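Local coordinates for protein Atp-dependent DNA ligase (Psychromonas sp., PDB 4D05) that probably seals nicks in DNA at the cost of ATP, passing through an enzyme-adenylate intermediate, at residues Y12-E25 / I129-L143. Residues are numbered along the deposited sequence; the frame is centred on the assembly and turned at random.
Sequences YRQDIDVTQYYVSE and IEQQKIPNTVALFDL. With AMP (adenosine monophosphate), chain H.
Lys133 NZ is held by two acceptors: Thr19 O, which it meets at 3.1 Å almost head-on at the end of the carbonyl, and Gln160 OE1. The lysine chain bends at chi2 (-64°) and then runs extended through chi3, which carries CE over the Tyr22 ring. A further turn at chi4 (67°) swings NZ to Thr19 O. CE sits 3.8 Å from the centroid of the Tyr22 ring, a CH-pi contact over the face. NZ lies farther off-centre, in a looser cation-pi position. The Tyr22 hydroxyl bonds Glu108 of helix 107-121. Gln131 crosses the tyrosine at about a right angle, with OE1 3.4 Å from Tyr22 CB. Replacing Tyr22 by an alanine would probably leave the Lys133 methylenes without their aromatic platform and Glu108 without its hydroxyl partner.

Between the backbones, Val23 and Gln132 form one antiparallel hydrogen-bonded pair. Val23 N reaches Gln132 O at 2.8 Å, in the carbonyl plane, and Gln132 N returns the bond to Val23 O at 2.9 Å. Water 3 lies within hydrogen-bonding distance of Gln131 OE1, Tyr22 O and Ser24 OG.

On the side of helix 137-149 the packing is apolar. Val23 CG1, anti to the backbone N (chi1 -178°), meets Leu140 CD1 and Leu143 CD2 of that helix, while CG2 lies 3.9 Å from Ile134 CG1. Val18 CG1 presses on Asn136 CA, at the residue that caps this helix through OD1 to Ala139 N. Tyr12 CE1 touches Leu140 CD2, and water 1 links its hydroxyl to Thr137 OG1.

At the other end lies the adenine pocket. AMP N6 donates to Ser24 OG and Glu25 O, with Ile129 CD1 3.7 Å from N6. Both acceptors read the exocyclic amine, which is consistent with selection of adenine by the nucleotidyltransferase domain.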
ATOM      1  N   TYR A  12       7.054   6.471  -3.169  1.00 12.23           N
ATOM      2  CA  TYR A  12       7.917   7.407  -2.461  1.00 10.84           C
ATOM      3  C   TYR A  12       9.167   7.768  -3.283  1.00 11.74           C
ATOM      4  O   TYR A  12       9.774   6.901  -3.951  1.00 14.45           O
ATOM      5  CB  TYR A  12       8.332   6.779  -1.128  1.00 12.75           C
ATOM      6  CG  TYR A  12       9.292   7.614  -0.346  1.00 11.98           C
ATOM      7  CD1 TYR A  12       8.857   8.722   0.359  1.00 12.68           C
ATOM      8  CD2 TYR A  12      10.634   7.291  -0.306  1.00 11.23           C
ATOM      9  CE1 TYR A  12       9.722   9.511   1.045  1.00 12.86           C
ATOM     10  CE2 TYR A  12      11.515   8.061   0.376  1.00 11.68           C
ATOM     11  CZ  TYR A  12      11.051   9.168   1.072  1.00 13.95           C
ATOM     12  OH  TYR A  12      11.923   9.937   1.778  1.00 17.68           O
ATOM     13  N   ARG A  13       9.506   9.051  -3.266  1.00 12.13           N
ATOM     14  CA  ARG A  13      10.714   9.601  -3.898  1.00 14.84           C
ATOM     15  C   ARG A  13      11.597  10.275  -2.854  1.00 14.44           C
ATOM     16  O   ARG A  13      11.107  11.066  -2.062  1.00 15.16           O
ATOM     17  CB  ARG A  13      10.318  10.590  -4.999  1.00 16.27           C
ATOM     18  CG  ARG A  13       9.455   9.945  -6.102  1.00 19.47           C
ATOM     19  CD  ARG A  13       8.970  10.955  -7.159  1.00 24.37           C
ATOM     20  NE  ARG A  13       7.808  11.741  -6.703  1.00 32.64           N
ATOM     21  CZ  ARG A  13       7.848  13.012  -6.323  1.00 36.26           C
ATOM     22  NH1 ARG A  13       9.001  13.692  -6.345  1.00 40.99           N
ATOM     23  NH2 ARG A  13       6.729  13.621  -5.929  1.00 32.89           N
ATOM     24  N   GLN A  14      12.897   9.959  -2.858  1.00 17.55           N
ATOM     25  CA  GLN A  14      13.835  10.462  -1.844  1.00 20.81           C
ATOM     26  C   GLN A  14      13.982  11.962  -1.802  1.00 21.50           C
ATOM     27  O   GLN A  14      14.277  12.533  -0.745  1.00 23.00           O
ATOM     28  CB  GLN A  14      15.258   9.904  -2.073  1.00 24.77           C
ATOM     29  CG  GLN A  14      15.359   8.434  -2.054  1.00 30.86           C
ATOM     30  CD  GLN A  14      16.796   7.968  -1.916  1.00 33.95           C
ATOM     31  OE1 GLN A  14      17.745   8.757  -2.051  1.00 34.36           O
ATOM     32  NE2 GLN A  14      16.964   6.684  -1.637  1.00 34.32           N
ATOM     33  N   ASP A  15      13.834  12.614  -2.944  1.00 19.89           N
ATOM     34  CA  ASP A  15      14.225  14.011  -3.004  1.00 21.46           C
ATOM     35  C   ASP A  15      13.058  14.971  -2.764  1.00 21.56           C
ATOM     36  O   ASP A  15      13.087  16.117  -3.186  1.00 27.79           O
ATOM     37  CB  ASP A  15      14.918  14.321  -4.326  1.00 28.56           C
ATOM     38  CG  ASP A  15      13.973  14.331  -5.485  1.00 36.23           C
ATOM     39  OD1 ASP A  15      12.944  13.620  -5.414  1.00 41.20           O
ATOM     40  OD2 ASP A  15      14.256  15.058  -6.463  1.00 39.95           O
ATOM     41  N   ILE A  16      12.039  14.527  -2.062  1.00 17.22           N
ATOM     42  CA  ILE A  16      10.944  15.440  -1.720  1.00 16.36           C
ATOM     43  C   ILE A  16      11.312  16.322  -0.524  1.00 15.57           C
ATOM     44  O   ILE A  16      12.255  16.037   0.224  1.00 18.37           O
ATOM     45  CB  ILE A  16       9.679  14.657  -1.371  1.00 15.92           C
ATOM     46  CG1 ILE A  16       9.971  13.706  -0.197  1.00 17.47           C
ATOM     47  CG2 ILE A  16       9.195  13.890  -2.614  1.00 15.49           C
ATOM     48  CD1 ILE A  16       8.731  12.930   0.308  1.00 19.03           C
ATOM     49  N   ASP A  17      10.547  17.382  -0.325  1.00 12.66           N
ATOM     50  CA  ASP A  17      10.636  18.144   0.907  1.00 12.43           C
ATOM     51  C   ASP A  17       9.559  17.552   1.791  1.00 11.59           C
ATOM     52  O   ASP A  17       8.377  17.890   1.656  1.00  9.14           O
ATOM     53  CB  ASP A  17      10.376  19.621   0.636  1.00 13.24           C
ATOM     54  CG  ASP A  17      10.279  20.454   1.899  1.00 12.59           C
ATOM     55  OD1 ASP A  17      10.380  19.910   3.046  1.00 13.34           O
ATOM     56  OD2 ASP A  17      10.054  21.673   1.727  1.00 14.43           O
ATOM     57  N   VAL A  18       9.972  16.657   2.685  1.00 12.60           N
ATOM     58  CA  VAL A  18       9.022  15.917   3.519  1.00 10.88           C
ATOM     59  C   VAL A  18       8.133  16.832   4.355  1.00  9.80           C
ATOM     60  O   VAL A  18       7.034  16.425   4.709  1.00  9.12           O
ATOM     61  CB  VAL A  18       9.707  14.861   4.407  1.00 13.54           C
ATOM     62  CG1 VAL A  18      10.448  15.495   5.573  1.00 14.16           C
ATOM     63  CG2 VAL A  18       8.684  13.914   4.935  1.00 15.85           C
ATOM     64  N   THR A  19       8.573  18.059   4.648  1.00  9.53           N
ATOM     65  CA  THR A  19       7.780  18.952   5.498  1.00  9.18           C
ATOM     66  C   THR A  19       6.523  19.450   4.808  1.00  7.96           C
ATOM     67  O   THR A  19       5.658  20.062   5.443  1.00 10.82           O
ATOM     68  CB  THR A  19       8.585  20.172   6.009  1.00 11.09           C
ATOM     69  OG1 THR A  19       8.803  21.097   4.935  1.00 11.43           O
ATOM     70  CG2 THR A  19       9.946  19.681   6.577  1.00 12.65           C
ATOM     71  N   GLN A  20       6.399  19.200   3.514  1.00  7.42           N
ATOM     72  CA  GLN A  20       5.223  19.655   2.775  1.00  8.11           C
ATOM     73  C   GLN A  20       4.149  18.588   2.722  1.00  6.08           C
ATOM     74  O   GLN A  20       3.075  18.844   2.176  1.00  6.50           O
ATOM     75  CB  GLN A  20       5.615  20.013   1.363  1.00 11.90           C
ATOM     76  CG  GLN A  20       6.738  20.939   1.339  1.00 20.14           C
ATOM     77  CD  GLN A  20       6.382  22.192   0.692  1.00 29.38           C
ATOM     78  OE1 GLN A  20       5.475  22.892   1.147  1.00 33.33           O
ATOM     79  NE2 GLN A  20       7.074  22.506  -0.390  1.00 35.04           N
ATOM     80  N   TYR A  21       4.422  17.411   3.290  1.00  7.11           N
ATOM     81  CA  TYR A  21       3.480  16.291   3.182  1.00  5.86           C
ATOM     82  C   TYR A  21       2.829  15.908   4.489  1.00  5.48           C
ATOM     83  O   TYR A  21       3.489  15.810   5.528  1.00  7.30           O
ATOM     84  CB  TYR A  21       4.198  15.050   2.659  1.00  5.27           C
ATOM     85  CG  TYR A  21       4.685  15.246   1.279  1.00  7.40           C
ATOM     86  CD1 TYR A  21       5.849  15.966   1.044  1.00  8.41           C
ATOM     87  CD2 TYR A  21       3.981  14.756   0.199  1.00  7.49           C
ATOM     88  CE1 TYR A  21       6.286  16.187  -0.219  1.00  9.40           C
ATOM     89  CE2 TYR A  21       4.422  14.975  -1.075  1.00  9.89           C
ATOM     90  CZ  TYR A  21       5.585  15.700  -1.278  1.00  9.24           C
ATOM     91  OH  TYR A  21       6.057  15.963  -2.541  1.00 15.83           O
ATOM     92  N   TYR A  22       1.534  15.626   4.427  1.00  4.71           N
ATOM     93  CA  TYR A  22       0.856  14.984   5.529  1.00  4.96           C
ATOM     94  C   TYR A  22       1.108  13.479   5.466  1.00  3.87           C
ATOM     95  O   TYR A  22       0.955  12.854   4.412  1.00  4.60           O
ATOM     96  CB  TYR A  22      -0.660  15.284   5.509  1.00  4.38           C
ATOM     97  CG  TYR A  22      -0.924  16.671   6.074  1.00  5.84           C
ATOM     98  CD1 TYR A  22      -0.979  16.878   7.451  1.00  6.72           C
ATOM     99  CD2 TYR A  22      -1.055  17.756   5.240  1.00  7.66           C
ATOM    100  CE1 TYR A  22      -1.195  18.153   7.985  1.00  7.48           C
ATOM    101  CE2 TYR A  22      -1.260  19.027   5.748  1.00  9.16           C
ATOM    102  CZ  TYR A  22      -1.323  19.219   7.116  1.00  8.49           C
ATOM    103  OH  TYR A  22      -1.533  20.503   7.601  1.00 11.33           O
ATOM    104  N   VAL A  23       1.450  12.912   6.615  1.00  3.46           N
ATOM    105  CA  VAL A  23       1.840  11.512   6.712  1.00  2.81           C
ATOM    106  C   VAL A  23       0.797  10.763   7.517  1.00  4.58           C
ATOM    107  O   VAL A  23       0.400  11.197   8.590  1.00  4.21           O
ATOM    108  CB  VAL A  23       3.226  11.378   7.385  1.00  4.12           C
ATOM    109  CG1 VAL A  23       3.656   9.936   7.434  1.00  4.62           C
ATOM    110  CG2 VAL A  23       4.213  12.247   6.659  1.00  5.59           C
ATOM    111  N   SER A  24       0.375   9.612   6.985  1.00  3.71           N
ATOM    112  CA  SER A  24      -0.636   8.800   7.619  1.00  3.14           C
ATOM    113  C   SER A  24      -0.238   7.334   7.497  1.00  3.34           C
ATOM    114  O   SER A  24       0.622   6.972   6.705  1.00  4.15           O
ATOM    115  CB  SER A  24      -2.001   9.035   6.923  1.00  4.67           C
ATOM    116  OG  SER A  24      -1.929   8.660   5.560  1.00  4.77           O
ATOM    117  N   GLU A  25      -0.860   6.496   8.304  1.00  4.27           N
ATOM    118  CA  GLU A  25      -0.624   5.041   8.228  1.00  2.94           C
ATOM    119  C   GLU A  25      -1.333   4.439   7.024  1.00  2.59           C
ATOM    120  O   GLU A  25      -2.535   4.651   6.797  1.00  3.84           O
ATOM    121  CB  GLU A  25      -1.116   4.367   9.509  1.00  5.17           C
ATOM    122  CG  GLU A  25      -0.795   2.859   9.540  1.00  5.44           C
ATOM    123  CD  GLU A  25      -1.107   2.185  10.851  1.00  7.53           C
ATOM    124  OE1 GLU A  25      -1.165   2.895  11.878  1.00  8.40           O
ATOM    125  OE2 GLU A  25      -1.289   0.930  10.859  1.00  8.21           O
ATOM    126  N   ILE A 129      -8.506   8.870   9.291  1.00  6.11           N
ATOM    127  CA  ILE A 129      -7.134   8.423   9.439  1.00  5.86           C
ATOM    128  C   ILE A 129      -6.307   9.624   9.914  1.00  5.94           C
ATOM    129  O   ILE A 129      -6.387  10.696   9.353  1.00  6.09           O
ATOM    130  CB  ILE A 129      -6.601   7.853   8.117  1.00  6.21           C
ATOM    131  CG1 ILE A 129      -7.458   6.640   7.713  1.00  5.55           C
ATOM    132  CG2 ILE A 129      -5.156   7.450   8.278  1.00  7.20           C
ATOM    133  CD1 ILE A 129      -7.119   6.029   6.372  1.00  7.56           C
ATOM    134  N   GLU A 130      -5.513   9.438  10.960  1.00  4.47           N
ATOM    135  CA  GLU A 130      -4.661  10.515  11.465  1.00  7.22           C
ATOM    136  C   GLU A 130      -3.660  11.008  10.410  1.00  5.43           C
ATOM    137  O   GLU A 130      -3.037  10.209   9.705  1.00  6.09           O
ATOM    138  CB  GLU A 130      -3.917  10.037  12.723  1.00 13.26           C
ATOM    139  CG  GLU A 130      -3.047  11.103  13.379  1.00 18.56           C
ATOM    140  CD  GLU A 130      -2.151  10.573  14.512  1.00 24.69           C
ATOM    141  OE1 GLU A 130      -2.149   9.345  14.809  1.00 27.29           O
ATOM    142  OE2 GLU A 130      -1.436  11.412  15.113  1.00 26.36           O
ATOM    143  N   GLN A 131      -3.522  12.329  10.311  1.00  4.37           N
ATOM    144  CA  GLN A 131      -2.630  12.979   9.363  1.00  4.33           C
ATOM    145  C   GLN A 131      -1.672  13.848  10.179  1.00  5.74           C
ATOM    146  O   GLN A 131      -2.106  14.722  10.973  1.00  8.27           O
ATOM    147  CB  GLN A 131      -3.425  13.862   8.384  1.00  3.68           C
ATOM    148  CG  GLN A 131      -4.476  13.119   7.492  1.00  3.40           C
ATOM    149  CD  GLN A 131      -3.816  12.338   6.366  1.00  4.10           C
ATOM    150  OE1 GLN A 131      -2.637  12.529   6.069  1.00  4.13           O
ATOM    151  NE2 GLN A 131      -4.597  11.480   5.700  1.00  3.45           N
ATOM    152  N   GLN A 132      -0.371  13.586  10.025  1.00  5.24           N
ATOM    153  CA  GLN A 132       0.625  14.309  10.814  1.00  8.33           C
ATOM    154  C   GLN A 132       1.752  14.856   9.962  1.00  7.55           C
ATOM    155  O   GLN A 132       2.030  14.375   8.882  1.00  6.42           O
ATOM    156  CB  GLN A 132       1.190  13.430  11.940  1.00 13.34           C
ATOM    157  CG  GLN A 132       1.892  12.154  11.491  1.00 18.48           C
ATOM    158  CD  GLN A 132       2.233  11.213  12.679  1.00 24.26           C
ATOM    159  OE1 GLN A 132       3.087  11.528  13.509  1.00 27.78           O
ATOM    160  NE2 GLN A 132       1.568  10.067  12.749  1.00 27.64           N
ATOM    161  N   LYS A 133       2.418  15.868  10.503  1.00  7.14           N
ATOM    162  CA  LYS A 133       3.623  16.397   9.893  1.00  8.92           C
ATOM    163  C   LYS A 133       4.867  15.821  10.574  1.00  8.17           C
ATOM    164  O   LYS A 133       4.937  15.670  11.808  1.00 10.25           O
ATOM    165  CB  LYS A 133       3.646  17.935  10.007  1.00  9.80           C
ATOM    166  CG  LYS A 133       2.692  18.641   9.063  1.00 14.69           C
ATOM    167  CD  LYS A 133       3.085  18.403   7.622  1.00 15.39           C
ATOM    168  CE  LYS A 133       2.452  19.348   6.639  1.00 17.90           C
ATOM    169  NZ  LYS A 133       2.940  20.775   6.790  1.00 18.68           N
ATOM    170  N   ILE A 134       5.862  15.561   9.749  1.00  6.82           N
ATOM    171  CA  ILE A 134       7.118  14.933  10.174  1.00  6.15           C
ATOM    172  C   ILE A 134       8.258  15.842   9.746  1.00  5.72           C
ATOM    173  O   ILE A 134       8.243  16.387   8.633  1.00  6.48           O
ATOM    174  CB  ILE A 134       7.234  13.526   9.510  1.00  6.76           C
ATOM    175  CG1 ILE A 134       6.126  12.579   9.992  1.00  9.34           C
ATOM    176  CG2 ILE A 134       8.560  12.873   9.782  1.00  8.68           C
ATOM    177  CD1 ILE A 134       6.201  12.222  11.465  1.00 13.07           C
ATOM    178  N   PRO A 135       9.258  16.039  10.616  1.00  5.72           N
ATOM    179  CA  PRO A 135      10.210  17.120  10.319  1.00  7.79           C
ATOM    180  C   PRO A 135      11.315  16.803   9.308  1.00  6.93           C
ATOM    181  O   PRO A 135      11.891  17.741   8.722  1.00  6.97           O
ATOM    182  CB  PRO A 135      10.843  17.414  11.685  1.00  7.54           C
ATOM    183  CG  PRO A 135      10.692  16.134  12.442  1.00  7.10           C
ATOM    184  CD  PRO A 135       9.334  15.623  12.019  1.00  5.57           C
ATOM    185  N   ASN A 136      11.642  15.528   9.106  1.00  4.93           N
ATOM    186  CA  ASN A 136      12.761  15.179   8.235  1.00  5.61           C
ATOM    187  C   ASN A 136      12.707  13.710   7.898  1.00  5.34           C
ATOM    188  O   ASN A 136      11.946  12.961   8.497  1.00  4.16           O
ATOM    189  CB  ASN A 136      14.133  15.536   8.850  1.00  4.49           C
ATOM    190  CG  ASN A 136      14.271  15.043  10.270  1.00  5.03           C
ATOM    191  OD1 ASN A 136      14.281  13.849  10.537  1.00  5.27           O
ATOM    192  ND2 ASN A 136      14.355  15.991  11.210  1.00  6.19           N
ATOM    193  N   THR A 137      13.516  13.293   6.940  1.00  4.58           N
ATOM    194  CA  THR A 137      13.470  11.910   6.451  1.00  5.45           C
ATOM    195  C   THR A 137      13.911  10.876   7.492  1.00  4.34           C
ATOM    196  O   THR A 137      13.326   9.776   7.598  1.00  4.31           O
ATOM    197  CB  THR A 137      14.343  11.765   5.243  1.00 11.61           C
ATOM    198  OG1 THR A 137      13.857  12.644   4.225  1.00 12.66           O
ATOM    199  CG2 THR A 137      14.293  10.289   4.739  1.00 12.67           C
ATOM    200  N   VAL A 138      14.924  11.202   8.290  1.00  4.53           N
ATOM    201  CA  VAL A 138      15.298  10.290   9.347  1.00  4.13           C
ATOM    202  C   VAL A 138      14.104  10.005  10.274  1.00  4.46           C
ATOM    203  O   VAL A 138      13.828   8.854  10.651  1.00  4.28           O
ATOM    204  CB  VAL A 138      16.511  10.811  10.144  1.00  6.33           C
ATOM    205  CG1 VAL A 138      16.709   9.954  11.374  1.00  5.44           C
ATOM    206  CG2 VAL A 138      17.738  10.793   9.245  1.00  7.45           C
ATOM    207  N   ALA A 139      13.374  11.048  10.646  1.00  4.12           N
ATOM    208  CA  ALA A 139      12.213  10.871  11.493  1.00  3.15           C
ATOM    209  C   ALA A 139      11.089  10.073  10.799  1.00  2.58           C
ATOM    210  O   ALA A 139      10.401   9.271  11.411  1.00  3.09           O
ATOM    211  CB  ALA A 139      11.706  12.231  11.938  1.00  2.93           C
ATOM    212  N   LEU A 140      10.976  10.260   9.503  1.00  2.26           N
ATOM    213  CA  LEU A 140       9.978   9.570   8.708  1.00  2.66           C
ATOM    214  C   LEU A 140      10.265   8.054   8.697  1.00  1.78           C
ATOM    215  O   LEU A 140       9.356   7.215   8.867  1.00  3.62           O
ATOM    216  CB  LEU A 140      10.005  10.127   7.292  1.00  3.38           C
ATOM    217  CG  LEU A 140       9.012   9.488   6.330  1.00  4.45           C
ATOM    218  CD1 LEU A 140       7.590   9.853   6.710  1.00  6.43           C
ATOM    219  CD2 LEU A 140       9.346   9.868   4.872  1.00  6.36           C
ATOM    220  N   PHE A 141      11.540   7.696   8.532  1.00  2.99           N
ATOM    221  CA  PHE A 141      11.915   6.283   8.448  1.00  3.29           C
ATOM    222  C   PHE A 141      11.865   5.654   9.843  1.00  5.71           C
ATOM    223  O   PHE A 141      11.624   4.464   9.997  1.00  5.42           O
ATOM    224  CB  PHE A 141      13.317   6.134   7.847  1.00  5.31           C
ATOM    225  CG  PHE A 141      13.395   6.237   6.345  1.00  8.60           C
ATOM    226  CD1 PHE A 141      12.363   6.729   5.581  1.00 10.97           C
ATOM    227  CD2 PHE A 141      14.551   5.782   5.686  1.00 12.97           C
ATOM    228  CE1 PHE A 141      12.456   6.793   4.198  1.00 11.32           C
ATOM    229  CE2 PHE A 141      14.655   5.861   4.296  1.00 16.24           C
ATOM    230  CZ  PHE A 141      13.577   6.379   3.562  1.00 15.13           C
ATOM    231  N   ASP A 142      12.086   6.450  10.881  1.00  4.12           N
ATOM    232  CA  ASP A 142      11.891   5.944  12.239  1.00  4.55           C
ATOM    233  C   ASP A 142      10.406   5.629  12.464  1.00  3.05           C
ATOM    234  O   ASP A 142      10.069   4.583  13.030  1.00  3.99           O
ATOM    235  CB  ASP A 142      12.404   6.977  13.287  1.00  4.73           C
ATOM    236  CG  ASP A 142      12.790   6.350  14.636  1.00  7.22           C
ATOM    237  OD1 ASP A 142      13.263   5.205  14.685  1.00  5.01           O
ATOM    238  OD2 ASP A 142      12.642   7.056  15.667  1.00 10.03           O
ATOM    239  N   LEU A 143       9.536   6.551  12.053  1.00  4.44           N
ATOM    240  CA  LEU A 143       8.085   6.343  12.135  1.00  2.87           C
ATOM    241  C   LEU A 143       7.669   5.098  11.345  1.00  3.44           C
ATOM    242  O   LEU A 143       6.877   4.299  11.837  1.00  3.73           O
ATOM    243  CB  LEU A 143       7.324   7.565  11.640  1.00  3.33           C
ATOM    244  CG  LEU A 143       5.817   7.388  11.552  1.00  5.33           C
ATOM    245  CD1 LEU A 143       5.192   7.042  12.885  1.00  5.60           C
ATOM    246  CD2 LEU A 143       5.232   8.645  10.989  1.00  5.30           C
TER
HETATM  247  P   AMP H1263      -0.821  -0.513  -0.934  1.00 19.70           P
HETATM  248  O1P AMP H1263       0.255  -0.577  -1.981  1.00 21.39           O
HETATM  249  O2P AMP H1263      -1.749  -1.662  -0.586  1.00 21.02           O
HETATM  250  O5' AMP H1263      -1.633   0.822  -1.204  1.00 16.59           O
HETATM  251  C5' AMP H1263      -2.595   1.120  -0.218  1.00 19.09           C
HETATM  252  C4' AMP H1263      -3.851   1.487  -0.948  1.00 15.89           C
HETATM  253  O4' AMP H1263      -4.872   1.857  -0.047  1.00 13.75           O
HETATM  254  C3' AMP H1263      -3.532   2.661  -1.811  1.00 21.57           C
HETATM  255  O3' AMP H1263      -4.162   2.360  -3.066  1.00 23.92           O
HETATM  256  C2' AMP H1263      -4.183   3.823  -1.117  1.00 20.08           C
HETATM  257  O2' AMP H1263      -4.685   4.530  -2.254  1.00 22.04           O
HETATM  258  C1' AMP H1263      -5.181   3.238  -0.074  1.00 14.59           C
HETATM  259  N9  AMP H1263      -4.853   3.693   1.320  1.00 11.38           N
HETATM  260  C8  AMP H1263      -4.691   2.984   2.472  1.00  8.92           C
HETATM  261  N7  AMP H1263      -4.355   3.765   3.530  1.00  8.16           N
HETATM  262  C5  AMP H1263      -4.361   5.026   3.040  1.00  5.99           C
HETATM  263  C6  AMP H1263      -4.043   6.347   3.588  1.00  4.91           C
HETATM  264  N6  AMP H1263      -3.719   6.468   4.884  1.00  5.95           N
HETATM  265  N1  AMP H1263      -4.153   7.383   2.748  1.00  6.63           N
HETATM  266  C2  AMP H1263      -4.428   7.262   1.442  1.00  7.36           C
HETATM  267  N3  AMP H1263      -4.707   6.106   0.865  1.00  7.24           N
HETATM  268  C4  AMP H1263      -4.681   4.974   1.609  1.00  7.09           C
HETATM  269  O   HOH W   1      11.748  12.243   2.769  0.84 19.68           O
HETATM  270  O   HOH W   2       5.576  15.901   6.983  1.00 17.33           O
HETATM  271  O   HOH W   3      -1.284  11.074   4.232  1.00  4.26           O
HETATM  272  O   HOH W   4      -2.370   7.688  10.455  1.00  4.65           O